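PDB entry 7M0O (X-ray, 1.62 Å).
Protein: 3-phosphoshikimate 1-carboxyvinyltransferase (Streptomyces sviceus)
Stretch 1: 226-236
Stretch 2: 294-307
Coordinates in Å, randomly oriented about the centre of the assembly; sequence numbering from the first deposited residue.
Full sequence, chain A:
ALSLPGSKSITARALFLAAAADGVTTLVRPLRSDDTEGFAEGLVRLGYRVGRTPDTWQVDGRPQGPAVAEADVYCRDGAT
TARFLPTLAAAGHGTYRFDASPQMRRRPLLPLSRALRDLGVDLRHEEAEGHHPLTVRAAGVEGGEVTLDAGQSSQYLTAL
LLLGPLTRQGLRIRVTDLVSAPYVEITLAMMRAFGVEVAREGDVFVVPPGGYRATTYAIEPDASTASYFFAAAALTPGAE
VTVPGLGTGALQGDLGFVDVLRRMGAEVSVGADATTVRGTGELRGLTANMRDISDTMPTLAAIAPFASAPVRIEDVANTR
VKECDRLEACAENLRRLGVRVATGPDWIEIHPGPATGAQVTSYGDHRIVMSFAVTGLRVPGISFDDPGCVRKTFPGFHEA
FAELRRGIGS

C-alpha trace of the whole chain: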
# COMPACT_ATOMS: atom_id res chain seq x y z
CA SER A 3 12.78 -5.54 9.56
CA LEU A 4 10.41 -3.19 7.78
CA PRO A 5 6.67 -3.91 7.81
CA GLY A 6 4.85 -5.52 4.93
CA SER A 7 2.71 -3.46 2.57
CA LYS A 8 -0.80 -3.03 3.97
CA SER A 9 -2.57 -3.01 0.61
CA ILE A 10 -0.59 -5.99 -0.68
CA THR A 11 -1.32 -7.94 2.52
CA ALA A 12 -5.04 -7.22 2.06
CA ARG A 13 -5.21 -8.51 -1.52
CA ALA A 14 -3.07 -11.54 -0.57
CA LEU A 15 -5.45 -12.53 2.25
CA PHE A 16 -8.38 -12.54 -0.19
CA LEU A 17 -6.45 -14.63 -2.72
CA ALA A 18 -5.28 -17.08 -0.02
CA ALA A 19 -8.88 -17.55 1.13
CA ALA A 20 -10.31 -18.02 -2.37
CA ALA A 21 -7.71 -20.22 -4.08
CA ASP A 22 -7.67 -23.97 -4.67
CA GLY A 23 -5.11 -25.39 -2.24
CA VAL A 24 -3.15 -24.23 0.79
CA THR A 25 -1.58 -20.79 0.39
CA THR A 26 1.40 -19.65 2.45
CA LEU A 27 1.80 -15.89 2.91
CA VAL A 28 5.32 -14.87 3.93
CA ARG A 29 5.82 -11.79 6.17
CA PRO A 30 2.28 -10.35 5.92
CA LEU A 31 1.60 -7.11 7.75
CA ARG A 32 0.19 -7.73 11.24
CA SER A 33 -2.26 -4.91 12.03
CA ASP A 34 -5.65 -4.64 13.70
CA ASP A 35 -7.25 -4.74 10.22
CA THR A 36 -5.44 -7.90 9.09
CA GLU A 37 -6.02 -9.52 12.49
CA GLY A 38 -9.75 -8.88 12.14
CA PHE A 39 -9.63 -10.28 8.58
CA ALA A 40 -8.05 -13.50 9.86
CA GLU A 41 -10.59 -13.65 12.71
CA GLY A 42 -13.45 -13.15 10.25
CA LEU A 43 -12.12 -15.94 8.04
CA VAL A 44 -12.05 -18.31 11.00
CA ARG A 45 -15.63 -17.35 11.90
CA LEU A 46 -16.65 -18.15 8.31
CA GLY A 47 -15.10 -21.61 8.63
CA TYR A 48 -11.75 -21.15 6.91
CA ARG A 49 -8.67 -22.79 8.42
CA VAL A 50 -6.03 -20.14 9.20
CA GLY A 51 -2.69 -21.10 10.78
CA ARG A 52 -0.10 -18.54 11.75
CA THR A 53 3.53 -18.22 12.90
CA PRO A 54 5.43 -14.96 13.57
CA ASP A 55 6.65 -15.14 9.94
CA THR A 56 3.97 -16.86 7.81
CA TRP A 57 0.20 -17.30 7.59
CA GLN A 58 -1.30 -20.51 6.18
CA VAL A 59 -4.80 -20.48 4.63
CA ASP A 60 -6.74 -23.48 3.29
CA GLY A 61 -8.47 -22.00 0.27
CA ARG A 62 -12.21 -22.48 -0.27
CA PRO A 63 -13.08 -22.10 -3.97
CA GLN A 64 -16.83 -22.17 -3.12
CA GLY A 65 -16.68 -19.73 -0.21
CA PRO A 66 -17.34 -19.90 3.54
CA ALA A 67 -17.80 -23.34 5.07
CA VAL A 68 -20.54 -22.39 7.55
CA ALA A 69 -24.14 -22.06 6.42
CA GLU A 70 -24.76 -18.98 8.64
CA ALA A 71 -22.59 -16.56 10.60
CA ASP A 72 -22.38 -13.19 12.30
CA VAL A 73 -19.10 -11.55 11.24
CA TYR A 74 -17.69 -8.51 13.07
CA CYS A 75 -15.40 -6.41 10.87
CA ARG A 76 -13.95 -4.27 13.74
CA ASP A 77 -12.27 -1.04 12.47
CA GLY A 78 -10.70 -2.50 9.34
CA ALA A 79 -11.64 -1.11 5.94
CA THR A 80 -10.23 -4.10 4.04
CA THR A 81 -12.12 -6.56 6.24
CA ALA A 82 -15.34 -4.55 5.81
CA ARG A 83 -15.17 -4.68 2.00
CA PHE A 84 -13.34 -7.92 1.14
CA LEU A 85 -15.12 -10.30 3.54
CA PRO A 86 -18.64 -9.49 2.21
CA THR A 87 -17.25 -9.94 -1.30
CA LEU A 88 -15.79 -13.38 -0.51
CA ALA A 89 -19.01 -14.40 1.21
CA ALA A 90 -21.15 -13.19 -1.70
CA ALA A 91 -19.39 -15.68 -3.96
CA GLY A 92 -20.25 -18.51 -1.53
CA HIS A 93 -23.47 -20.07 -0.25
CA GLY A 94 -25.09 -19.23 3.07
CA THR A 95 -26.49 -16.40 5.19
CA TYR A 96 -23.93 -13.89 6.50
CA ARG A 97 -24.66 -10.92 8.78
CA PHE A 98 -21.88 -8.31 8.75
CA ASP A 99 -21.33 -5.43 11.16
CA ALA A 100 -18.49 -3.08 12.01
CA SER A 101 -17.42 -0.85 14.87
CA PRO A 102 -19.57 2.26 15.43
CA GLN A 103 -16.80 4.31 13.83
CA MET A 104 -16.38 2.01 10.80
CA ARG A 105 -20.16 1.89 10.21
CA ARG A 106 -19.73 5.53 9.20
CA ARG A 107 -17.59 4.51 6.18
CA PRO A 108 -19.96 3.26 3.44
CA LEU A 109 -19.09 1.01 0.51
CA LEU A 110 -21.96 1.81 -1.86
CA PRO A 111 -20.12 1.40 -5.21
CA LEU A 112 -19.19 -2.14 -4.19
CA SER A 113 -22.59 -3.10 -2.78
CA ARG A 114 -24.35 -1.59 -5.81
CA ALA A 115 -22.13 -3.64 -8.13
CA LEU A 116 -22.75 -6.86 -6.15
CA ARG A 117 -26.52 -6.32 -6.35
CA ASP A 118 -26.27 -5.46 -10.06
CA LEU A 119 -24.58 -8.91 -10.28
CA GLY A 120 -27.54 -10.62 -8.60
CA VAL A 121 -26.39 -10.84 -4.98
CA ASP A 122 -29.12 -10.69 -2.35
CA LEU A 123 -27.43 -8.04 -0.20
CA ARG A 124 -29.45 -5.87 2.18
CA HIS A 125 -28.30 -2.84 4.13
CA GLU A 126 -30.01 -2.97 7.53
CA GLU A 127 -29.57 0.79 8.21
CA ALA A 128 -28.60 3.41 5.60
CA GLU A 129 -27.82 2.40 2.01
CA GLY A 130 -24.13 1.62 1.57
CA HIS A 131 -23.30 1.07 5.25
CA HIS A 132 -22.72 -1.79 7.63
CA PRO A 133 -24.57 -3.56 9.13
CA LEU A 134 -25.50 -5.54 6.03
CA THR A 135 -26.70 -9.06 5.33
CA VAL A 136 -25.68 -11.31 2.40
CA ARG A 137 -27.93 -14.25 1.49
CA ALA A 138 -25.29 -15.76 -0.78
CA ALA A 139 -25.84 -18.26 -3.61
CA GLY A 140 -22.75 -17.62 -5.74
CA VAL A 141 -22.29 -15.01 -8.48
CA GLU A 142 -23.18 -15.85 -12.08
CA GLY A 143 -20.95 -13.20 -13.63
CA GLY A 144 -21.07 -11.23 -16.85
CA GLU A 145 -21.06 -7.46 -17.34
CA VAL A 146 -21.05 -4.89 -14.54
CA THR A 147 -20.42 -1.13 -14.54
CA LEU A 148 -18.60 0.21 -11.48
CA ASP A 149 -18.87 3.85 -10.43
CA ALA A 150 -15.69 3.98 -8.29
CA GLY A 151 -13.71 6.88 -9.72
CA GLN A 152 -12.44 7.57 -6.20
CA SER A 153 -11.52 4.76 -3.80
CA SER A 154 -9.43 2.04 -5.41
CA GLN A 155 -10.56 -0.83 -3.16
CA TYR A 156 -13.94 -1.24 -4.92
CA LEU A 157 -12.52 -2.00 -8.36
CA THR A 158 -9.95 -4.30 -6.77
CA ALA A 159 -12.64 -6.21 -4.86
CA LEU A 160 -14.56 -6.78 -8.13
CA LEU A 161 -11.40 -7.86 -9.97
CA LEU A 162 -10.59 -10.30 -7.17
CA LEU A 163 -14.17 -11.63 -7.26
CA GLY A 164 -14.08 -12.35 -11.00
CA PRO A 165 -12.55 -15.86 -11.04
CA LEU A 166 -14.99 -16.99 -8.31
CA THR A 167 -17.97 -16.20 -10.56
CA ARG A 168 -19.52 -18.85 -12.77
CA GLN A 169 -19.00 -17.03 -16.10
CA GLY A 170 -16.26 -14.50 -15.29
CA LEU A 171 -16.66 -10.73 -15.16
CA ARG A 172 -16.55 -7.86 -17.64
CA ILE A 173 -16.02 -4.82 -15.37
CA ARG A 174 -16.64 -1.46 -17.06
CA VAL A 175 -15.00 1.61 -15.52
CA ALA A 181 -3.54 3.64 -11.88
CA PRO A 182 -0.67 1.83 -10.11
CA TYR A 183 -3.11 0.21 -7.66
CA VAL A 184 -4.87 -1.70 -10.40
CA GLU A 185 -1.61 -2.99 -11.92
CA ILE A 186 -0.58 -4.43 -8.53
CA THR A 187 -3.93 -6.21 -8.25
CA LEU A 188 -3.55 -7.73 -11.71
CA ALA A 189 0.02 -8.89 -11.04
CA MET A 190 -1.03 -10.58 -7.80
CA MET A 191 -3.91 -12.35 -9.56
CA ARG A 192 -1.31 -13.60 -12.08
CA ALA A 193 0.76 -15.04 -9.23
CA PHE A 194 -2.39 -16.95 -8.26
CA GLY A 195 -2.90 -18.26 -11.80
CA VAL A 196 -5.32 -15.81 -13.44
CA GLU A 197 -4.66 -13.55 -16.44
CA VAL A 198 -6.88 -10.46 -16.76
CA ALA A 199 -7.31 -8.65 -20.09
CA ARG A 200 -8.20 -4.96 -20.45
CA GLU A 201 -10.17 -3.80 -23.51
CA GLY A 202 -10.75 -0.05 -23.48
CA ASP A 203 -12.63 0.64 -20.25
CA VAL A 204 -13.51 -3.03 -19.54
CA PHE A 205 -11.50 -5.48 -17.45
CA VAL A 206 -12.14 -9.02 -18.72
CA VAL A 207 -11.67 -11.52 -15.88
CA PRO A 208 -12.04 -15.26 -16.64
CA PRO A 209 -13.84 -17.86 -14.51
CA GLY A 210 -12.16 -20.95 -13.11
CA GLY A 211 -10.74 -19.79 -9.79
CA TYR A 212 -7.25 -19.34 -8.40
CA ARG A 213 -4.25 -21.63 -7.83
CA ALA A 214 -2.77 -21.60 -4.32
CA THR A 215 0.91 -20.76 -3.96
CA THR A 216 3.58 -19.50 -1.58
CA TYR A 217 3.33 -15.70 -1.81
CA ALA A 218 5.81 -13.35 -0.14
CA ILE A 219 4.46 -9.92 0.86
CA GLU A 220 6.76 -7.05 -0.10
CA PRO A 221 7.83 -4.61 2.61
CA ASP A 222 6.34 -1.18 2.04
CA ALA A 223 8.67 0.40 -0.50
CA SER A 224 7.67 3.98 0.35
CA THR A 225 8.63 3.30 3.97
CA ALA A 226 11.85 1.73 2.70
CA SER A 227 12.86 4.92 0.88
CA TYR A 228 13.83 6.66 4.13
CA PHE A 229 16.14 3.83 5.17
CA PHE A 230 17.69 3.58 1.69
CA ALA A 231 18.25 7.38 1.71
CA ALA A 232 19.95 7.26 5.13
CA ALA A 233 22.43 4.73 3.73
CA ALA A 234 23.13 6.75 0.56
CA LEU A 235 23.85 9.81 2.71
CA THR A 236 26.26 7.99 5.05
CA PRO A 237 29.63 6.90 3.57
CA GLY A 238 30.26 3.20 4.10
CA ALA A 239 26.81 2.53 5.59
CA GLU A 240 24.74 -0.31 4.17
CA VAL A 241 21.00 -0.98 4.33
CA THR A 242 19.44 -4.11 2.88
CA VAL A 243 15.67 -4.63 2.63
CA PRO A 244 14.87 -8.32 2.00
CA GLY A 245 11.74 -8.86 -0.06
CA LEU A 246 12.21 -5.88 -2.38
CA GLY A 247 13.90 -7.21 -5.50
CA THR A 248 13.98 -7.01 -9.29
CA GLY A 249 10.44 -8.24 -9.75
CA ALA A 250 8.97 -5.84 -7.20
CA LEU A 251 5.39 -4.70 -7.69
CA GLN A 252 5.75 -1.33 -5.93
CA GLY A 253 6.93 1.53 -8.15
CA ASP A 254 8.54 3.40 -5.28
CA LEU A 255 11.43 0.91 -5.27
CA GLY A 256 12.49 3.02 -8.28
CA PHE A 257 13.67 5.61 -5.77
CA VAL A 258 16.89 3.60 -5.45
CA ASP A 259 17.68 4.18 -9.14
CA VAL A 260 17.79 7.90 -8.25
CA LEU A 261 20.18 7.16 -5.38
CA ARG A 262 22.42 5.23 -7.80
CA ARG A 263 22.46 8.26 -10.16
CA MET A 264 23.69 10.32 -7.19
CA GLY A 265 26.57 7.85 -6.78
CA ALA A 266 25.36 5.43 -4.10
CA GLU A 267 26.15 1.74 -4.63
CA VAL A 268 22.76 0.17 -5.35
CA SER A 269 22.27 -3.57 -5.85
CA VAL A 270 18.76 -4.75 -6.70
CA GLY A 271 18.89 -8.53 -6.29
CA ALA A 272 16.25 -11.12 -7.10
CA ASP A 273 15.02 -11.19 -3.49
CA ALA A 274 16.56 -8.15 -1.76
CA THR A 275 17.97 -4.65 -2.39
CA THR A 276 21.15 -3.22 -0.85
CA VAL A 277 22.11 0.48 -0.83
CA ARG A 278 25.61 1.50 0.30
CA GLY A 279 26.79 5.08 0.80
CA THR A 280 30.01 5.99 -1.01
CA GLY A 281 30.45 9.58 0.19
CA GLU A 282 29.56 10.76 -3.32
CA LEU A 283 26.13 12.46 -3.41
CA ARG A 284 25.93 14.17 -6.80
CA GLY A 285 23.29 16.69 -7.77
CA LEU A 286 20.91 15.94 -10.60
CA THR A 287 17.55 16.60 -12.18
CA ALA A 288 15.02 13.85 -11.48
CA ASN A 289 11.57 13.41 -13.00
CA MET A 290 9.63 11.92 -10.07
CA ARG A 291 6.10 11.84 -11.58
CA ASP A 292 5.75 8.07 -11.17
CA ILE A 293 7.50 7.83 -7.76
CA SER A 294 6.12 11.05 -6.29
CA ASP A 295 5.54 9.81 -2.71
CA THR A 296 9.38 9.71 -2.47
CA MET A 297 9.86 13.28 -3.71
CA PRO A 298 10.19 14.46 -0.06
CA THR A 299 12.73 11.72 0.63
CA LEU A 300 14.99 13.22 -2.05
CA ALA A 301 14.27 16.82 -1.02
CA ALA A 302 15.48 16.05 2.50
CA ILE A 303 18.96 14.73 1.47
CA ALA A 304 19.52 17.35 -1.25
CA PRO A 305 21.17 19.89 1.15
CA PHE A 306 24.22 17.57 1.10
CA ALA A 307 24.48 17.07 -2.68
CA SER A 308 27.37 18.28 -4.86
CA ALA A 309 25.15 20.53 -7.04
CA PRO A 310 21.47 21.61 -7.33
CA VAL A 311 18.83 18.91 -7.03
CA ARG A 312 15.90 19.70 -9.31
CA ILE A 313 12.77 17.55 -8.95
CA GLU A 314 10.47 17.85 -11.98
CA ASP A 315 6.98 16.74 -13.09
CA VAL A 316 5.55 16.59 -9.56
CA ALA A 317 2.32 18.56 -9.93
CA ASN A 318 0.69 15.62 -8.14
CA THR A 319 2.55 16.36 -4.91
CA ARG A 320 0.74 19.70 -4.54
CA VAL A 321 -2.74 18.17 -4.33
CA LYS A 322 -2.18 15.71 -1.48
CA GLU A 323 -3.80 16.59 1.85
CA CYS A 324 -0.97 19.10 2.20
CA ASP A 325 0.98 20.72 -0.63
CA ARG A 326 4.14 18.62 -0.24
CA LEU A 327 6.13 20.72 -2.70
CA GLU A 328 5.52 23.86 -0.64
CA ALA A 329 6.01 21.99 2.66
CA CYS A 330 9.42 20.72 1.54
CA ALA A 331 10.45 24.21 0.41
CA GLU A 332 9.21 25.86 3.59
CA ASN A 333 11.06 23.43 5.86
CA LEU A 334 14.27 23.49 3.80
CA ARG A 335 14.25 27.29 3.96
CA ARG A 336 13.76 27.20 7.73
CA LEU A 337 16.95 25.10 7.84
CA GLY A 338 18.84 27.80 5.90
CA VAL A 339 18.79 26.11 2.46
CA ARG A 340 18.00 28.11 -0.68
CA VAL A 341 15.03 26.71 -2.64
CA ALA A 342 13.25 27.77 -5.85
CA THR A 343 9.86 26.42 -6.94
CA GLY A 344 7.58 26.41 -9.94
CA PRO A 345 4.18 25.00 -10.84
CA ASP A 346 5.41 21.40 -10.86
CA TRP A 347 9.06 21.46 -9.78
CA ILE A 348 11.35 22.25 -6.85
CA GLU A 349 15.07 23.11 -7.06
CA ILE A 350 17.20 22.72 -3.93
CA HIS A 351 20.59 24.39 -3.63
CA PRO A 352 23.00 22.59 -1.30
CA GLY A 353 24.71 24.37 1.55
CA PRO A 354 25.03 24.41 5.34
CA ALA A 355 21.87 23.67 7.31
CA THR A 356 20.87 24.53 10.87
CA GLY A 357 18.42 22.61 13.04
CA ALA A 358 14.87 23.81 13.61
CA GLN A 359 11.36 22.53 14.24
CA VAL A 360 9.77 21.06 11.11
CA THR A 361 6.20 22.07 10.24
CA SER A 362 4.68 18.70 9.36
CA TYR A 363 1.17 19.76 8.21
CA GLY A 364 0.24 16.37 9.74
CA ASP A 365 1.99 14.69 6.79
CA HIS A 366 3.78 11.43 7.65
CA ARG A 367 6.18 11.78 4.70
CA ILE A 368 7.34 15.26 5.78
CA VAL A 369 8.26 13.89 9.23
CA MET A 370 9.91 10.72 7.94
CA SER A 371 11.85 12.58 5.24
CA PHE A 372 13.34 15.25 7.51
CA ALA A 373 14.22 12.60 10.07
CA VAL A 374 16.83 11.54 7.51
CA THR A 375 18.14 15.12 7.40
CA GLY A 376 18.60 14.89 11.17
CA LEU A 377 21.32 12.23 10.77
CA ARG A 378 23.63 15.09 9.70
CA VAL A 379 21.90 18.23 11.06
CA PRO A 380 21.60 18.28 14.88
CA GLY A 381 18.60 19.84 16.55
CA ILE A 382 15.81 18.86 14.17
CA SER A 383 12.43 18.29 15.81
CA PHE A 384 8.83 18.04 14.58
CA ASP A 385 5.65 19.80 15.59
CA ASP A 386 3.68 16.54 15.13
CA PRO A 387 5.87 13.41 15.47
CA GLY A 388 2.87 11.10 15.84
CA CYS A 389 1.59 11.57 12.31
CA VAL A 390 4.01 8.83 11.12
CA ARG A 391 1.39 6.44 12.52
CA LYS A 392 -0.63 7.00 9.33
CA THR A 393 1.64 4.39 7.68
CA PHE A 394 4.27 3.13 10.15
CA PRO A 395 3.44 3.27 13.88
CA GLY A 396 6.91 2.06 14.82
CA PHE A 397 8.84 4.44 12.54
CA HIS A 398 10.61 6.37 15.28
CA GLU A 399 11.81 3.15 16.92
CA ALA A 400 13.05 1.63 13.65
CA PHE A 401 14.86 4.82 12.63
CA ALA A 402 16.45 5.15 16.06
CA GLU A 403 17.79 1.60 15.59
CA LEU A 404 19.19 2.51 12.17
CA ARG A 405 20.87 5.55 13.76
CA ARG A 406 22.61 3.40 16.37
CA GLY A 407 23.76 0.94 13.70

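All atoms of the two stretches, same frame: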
# COMPACT_ATOMS: atom_id res chain seq x y z
N ALA A 226 10.46 2.10 2.88
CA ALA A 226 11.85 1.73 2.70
C ALA A 226 12.69 2.89 2.18
O ALA A 226 13.91 2.90 2.41
CB ALA A 226 11.98 0.54 1.74
N SER A 227 12.08 3.87 1.51
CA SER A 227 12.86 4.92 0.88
C SER A 227 13.66 5.71 1.90
O SER A 227 14.79 6.12 1.61
CB SER A 227 11.95 5.88 0.07
OG SER A 227 11.20 6.78 0.88
N TYR A 228 13.12 5.88 3.12
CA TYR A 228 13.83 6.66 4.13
C TYR A 228 15.07 5.92 4.61
O TYR A 228 16.09 6.56 4.90
CB TYR A 228 12.90 6.98 5.31
CG TYR A 228 11.60 7.53 4.82
CD1 TYR A 228 11.53 8.82 4.28
CD2 TYR A 228 10.45 6.75 4.81
CE1 TYR A 228 10.34 9.31 3.79
CE2 TYR A 228 9.26 7.24 4.31
CZ TYR A 228 9.22 8.51 3.80
OH TYR A 228 8.04 8.99 3.29
N PHE A 229 15.00 4.59 4.67
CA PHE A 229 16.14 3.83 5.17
C PHE A 229 17.20 3.70 4.08
O PHE A 229 18.40 3.85 4.35
CB PHE A 229 15.64 2.48 5.71
CG PHE A 229 14.72 2.62 6.92
CD1 PHE A 229 15.21 2.45 8.20
CD2 PHE A 229 13.41 3.02 6.76
CE1 PHE A 229 14.38 2.63 9.31
CE2 PHE A 229 12.58 3.23 7.85
CZ PHE A 229 13.07 3.02 9.14
N PHE A 230 16.77 3.53 2.82
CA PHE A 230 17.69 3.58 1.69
C PHE A 230 18.40 4.93 1.60
O PHE A 230 19.61 4.99 1.34
CB PHE A 230 16.93 3.30 0.38
CG PHE A 230 16.50 1.85 0.17
CD1 PHE A 230 17.30 0.78 0.55
CD2 PHE A 230 15.30 1.59 -0.46
CE1 PHE A 230 16.87 -0.54 0.31
CE2 PHE A 230 14.88 0.28 -0.71
CZ PHE A 230 15.67 -0.78 -0.33
N ALA A 231 17.66 6.04 1.77
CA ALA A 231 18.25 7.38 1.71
C ALA A 231 19.29 7.60 2.81
O ALA A 231 20.34 8.21 2.57
CB ALA A 231 17.16 8.44 1.81
N ALA A 232 18.99 7.15 4.03
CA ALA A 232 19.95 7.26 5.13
C ALA A 232 21.27 6.58 4.77
O ALA A 232 22.36 7.11 5.06
CB ALA A 232 19.35 6.64 6.40
N ALA A 233 21.20 5.42 4.11
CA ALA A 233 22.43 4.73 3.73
C ALA A 233 23.18 5.50 2.65
O ALA A 233 24.41 5.61 2.70
CB ALA A 233 22.11 3.31 3.26
N ALA A 234 22.47 6.04 1.66
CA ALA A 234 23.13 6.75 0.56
C ALA A 234 23.84 8.01 1.07
O ALA A 234 24.88 8.41 0.53
CB ALA A 234 22.10 7.12 -0.51
N LEU A 235 23.31 8.59 2.14
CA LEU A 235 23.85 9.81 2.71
C LEU A 235 25.07 9.57 3.58
O LEU A 235 25.84 10.51 3.83
CB LEU A 235 22.75 10.47 3.54
CG LEU A 235 23.05 11.74 4.31
CD1 LEU A 235 23.36 12.84 3.30
CD2 LEU A 235 21.84 12.06 5.15
N THR A 236 25.26 8.34 4.04
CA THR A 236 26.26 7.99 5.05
C THR A 236 27.37 7.16 4.43
O THR A 236 27.15 5.98 4.12
CB THR A 236 25.59 7.23 6.20
OG1 THR A 236 24.42 7.94 6.66
CG2 THR A 236 26.57 7.01 7.37
N SER A 294 6.21 9.74 -6.92
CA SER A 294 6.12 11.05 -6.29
C SER A 294 6.01 11.00 -4.76
O SER A 294 6.36 11.99 -4.11
CB SER A 294 4.94 11.84 -6.87
OG SER A 294 3.72 11.18 -6.65
N ASP A 295 5.55 9.90 -4.17
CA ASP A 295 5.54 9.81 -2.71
C ASP A 295 6.95 9.87 -2.11
O ASP A 295 7.09 10.12 -0.91
CB ASP A 295 4.84 8.53 -2.26
CG ASP A 295 3.30 8.62 -2.39
OD1 ASP A 295 2.76 9.73 -2.58
OD2 ASP A 295 2.62 7.58 -2.30
N THR A 296 7.99 9.61 -2.92
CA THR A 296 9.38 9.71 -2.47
C THR A 296 10.04 11.03 -2.85
O THR A 296 11.22 11.24 -2.51
CB THR A 296 10.24 8.54 -3.00
OG1 THR A 296 10.41 8.61 -4.43
CG2 THR A 296 9.62 7.21 -2.60
N MET A 297 9.31 11.94 -3.50
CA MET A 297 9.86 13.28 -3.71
C MET A 297 10.36 13.92 -2.41
O MET A 297 11.47 14.47 -2.42
CB MET A 297 8.82 14.18 -4.40
CG MET A 297 9.29 15.64 -4.54
SD MET A 297 9.09 16.68 -3.07
CE MET A 297 7.30 16.76 -2.93
N PRO A 298 9.64 13.86 -1.28
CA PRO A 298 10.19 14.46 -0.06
C PRO A 298 11.43 13.76 0.43
O PRO A 298 12.30 14.41 1.02
CB PRO A 298 9.03 14.37 0.96
CG PRO A 298 7.76 14.31 0.05
CD PRO A 298 8.21 13.49 -1.13
N THR A 299 11.54 12.44 0.20
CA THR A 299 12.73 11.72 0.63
C THR A 299 13.97 12.29 -0.05
O THR A 299 15.03 12.43 0.59
CB THR A 299 12.58 10.23 0.32
OG1 THR A 299 11.28 9.79 0.73
CG2 THR A 299 13.64 9.43 1.07
N LEU A 300 13.87 12.60 -1.35
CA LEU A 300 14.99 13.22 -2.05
C LEU A 300 15.20 14.67 -1.60
O LEU A 300 16.34 15.11 -1.44
CB LEU A 300 14.76 13.17 -3.56
CG LEU A 300 15.89 13.84 -4.38
CD1 LEU A 300 17.24 13.22 -4.05
CD2 LEU A 300 15.64 13.79 -5.90
N ALA A 301 14.12 15.43 -1.45
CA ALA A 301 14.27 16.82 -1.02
C ALA A 301 15.05 16.93 0.29
O ALA A 301 15.82 17.88 0.48
CB ALA A 301 12.89 17.46 -0.89
N ALA A 302 14.89 15.95 1.18
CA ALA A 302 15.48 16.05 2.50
C ALA A 302 16.97 15.69 2.54
O ALA A 302 17.64 16.07 3.50
CB ALA A 302 14.69 15.19 3.49
N ILE A 303 17.51 14.98 1.54
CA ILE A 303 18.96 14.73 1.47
C ILE A 303 19.65 15.68 0.50
O ILE A 303 20.89 15.75 0.51
CB ILE A 303 19.29 13.26 1.10
CG1 ILE A 303 18.77 12.91 -0.30
CG2 ILE A 303 18.71 12.32 2.15
CD1 ILE A 303 19.24 11.55 -0.82
N ALA A 304 18.90 16.45 -0.29
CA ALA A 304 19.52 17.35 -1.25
C ALA A 304 20.42 18.43 -0.64
O ALA A 304 21.32 18.89 -1.35
CB ALA A 304 18.42 17.99 -2.11
N PRO A 305 20.24 18.88 0.61
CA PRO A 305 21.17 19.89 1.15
C PRO A 305 22.62 19.45 1.13
O PRO A 305 23.52 20.30 1.16
CB PRO A 305 20.68 20.11 2.58
CG PRO A 305 19.21 19.84 2.49
CD PRO A 305 19.06 18.73 1.50
N PHE A 306 22.88 18.14 1.05
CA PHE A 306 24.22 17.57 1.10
C PHE A 306 24.76 17.18 -0.26
O PHE A 306 25.86 16.64 -0.34
CB PHE A 306 24.21 16.36 2.04
CG PHE A 306 23.45 16.59 3.31
CD1 PHE A 306 24.05 17.24 4.38
CD2 PHE A 306 22.12 16.20 3.43
CE1 PHE A 306 23.35 17.48 5.54
CE2 PHE A 306 21.42 16.44 4.59
CZ PHE A 306 22.04 17.08 5.65
N ALA A 307 24.03 17.46 -1.34
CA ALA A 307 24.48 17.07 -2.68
C ALA A 307 25.60 17.99 -3.16
O ALA A 307 25.88 19.04 -2.58
CB ALA A 307 23.31 17.08 -3.67
O HOH W 1 8.68 10.69 1.23

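A short interface between nearly parallel helices can change character along its length, polar at one end and apolar at the other; this pair from 3-phosphoshikimate 1-carboxyvinyltransferase is a compact example. Helix 226-235 and helix 297-303 point the same way, their directions differing by 23° and their axes approaching to 9.8 Å. The helices' backbone hydrogen bonds run within each stretch, and side chains make most of the contact; the two stretches bury 396 Å² between them, both sides summed.

At the N-terminal end, Thr-299 is the hub. Its CA-to-CB bond points toward the first helix, and the m rotamer (chi1 -46°) places OG1 3.0 Å from Ser-227 OG, whose own p rotamer (75°) brings it within hydrogen-bonding distance. The same rotamer sets Thr-299 CG2 against the methyl of Ala-231, with CG2 3.7 Å from Ala-231 CB, so one short side chain serves both polar and apolar neighbours. Tyr-228 leaves its helix sideways, but at chi1 -49° its ring brings the hydroxyl nearer the second stretch. Its OH lies 4.5 Å from Asp-295 O, and a water spans the gap: it sits 2.7 Å from Tyr-228 OH, donates to Asp-295 O at 2.7 Å, and bonds Thr-299 OG1 at 2.8 Å.

One helical turn on from Ser-227, Ala-231 offers only a methyl, and Ile-303 CG2 also reaches its CB, at 4.2 Å. Beyond it the contact becomes wholly apolar. Leu-235, in the common t,p conformation (177°, 65°), touches both partners: Leu-235 CD2 lies 4.3 Å from Ile-303 CG2, and Leu-235 CD1 lies 3.6 Å from Phe-306 CD2. The phenylalanine, carried on the 3-10 segment 304-306, points toward the leucine with chi1 -44°, extending the contact past Ile-303.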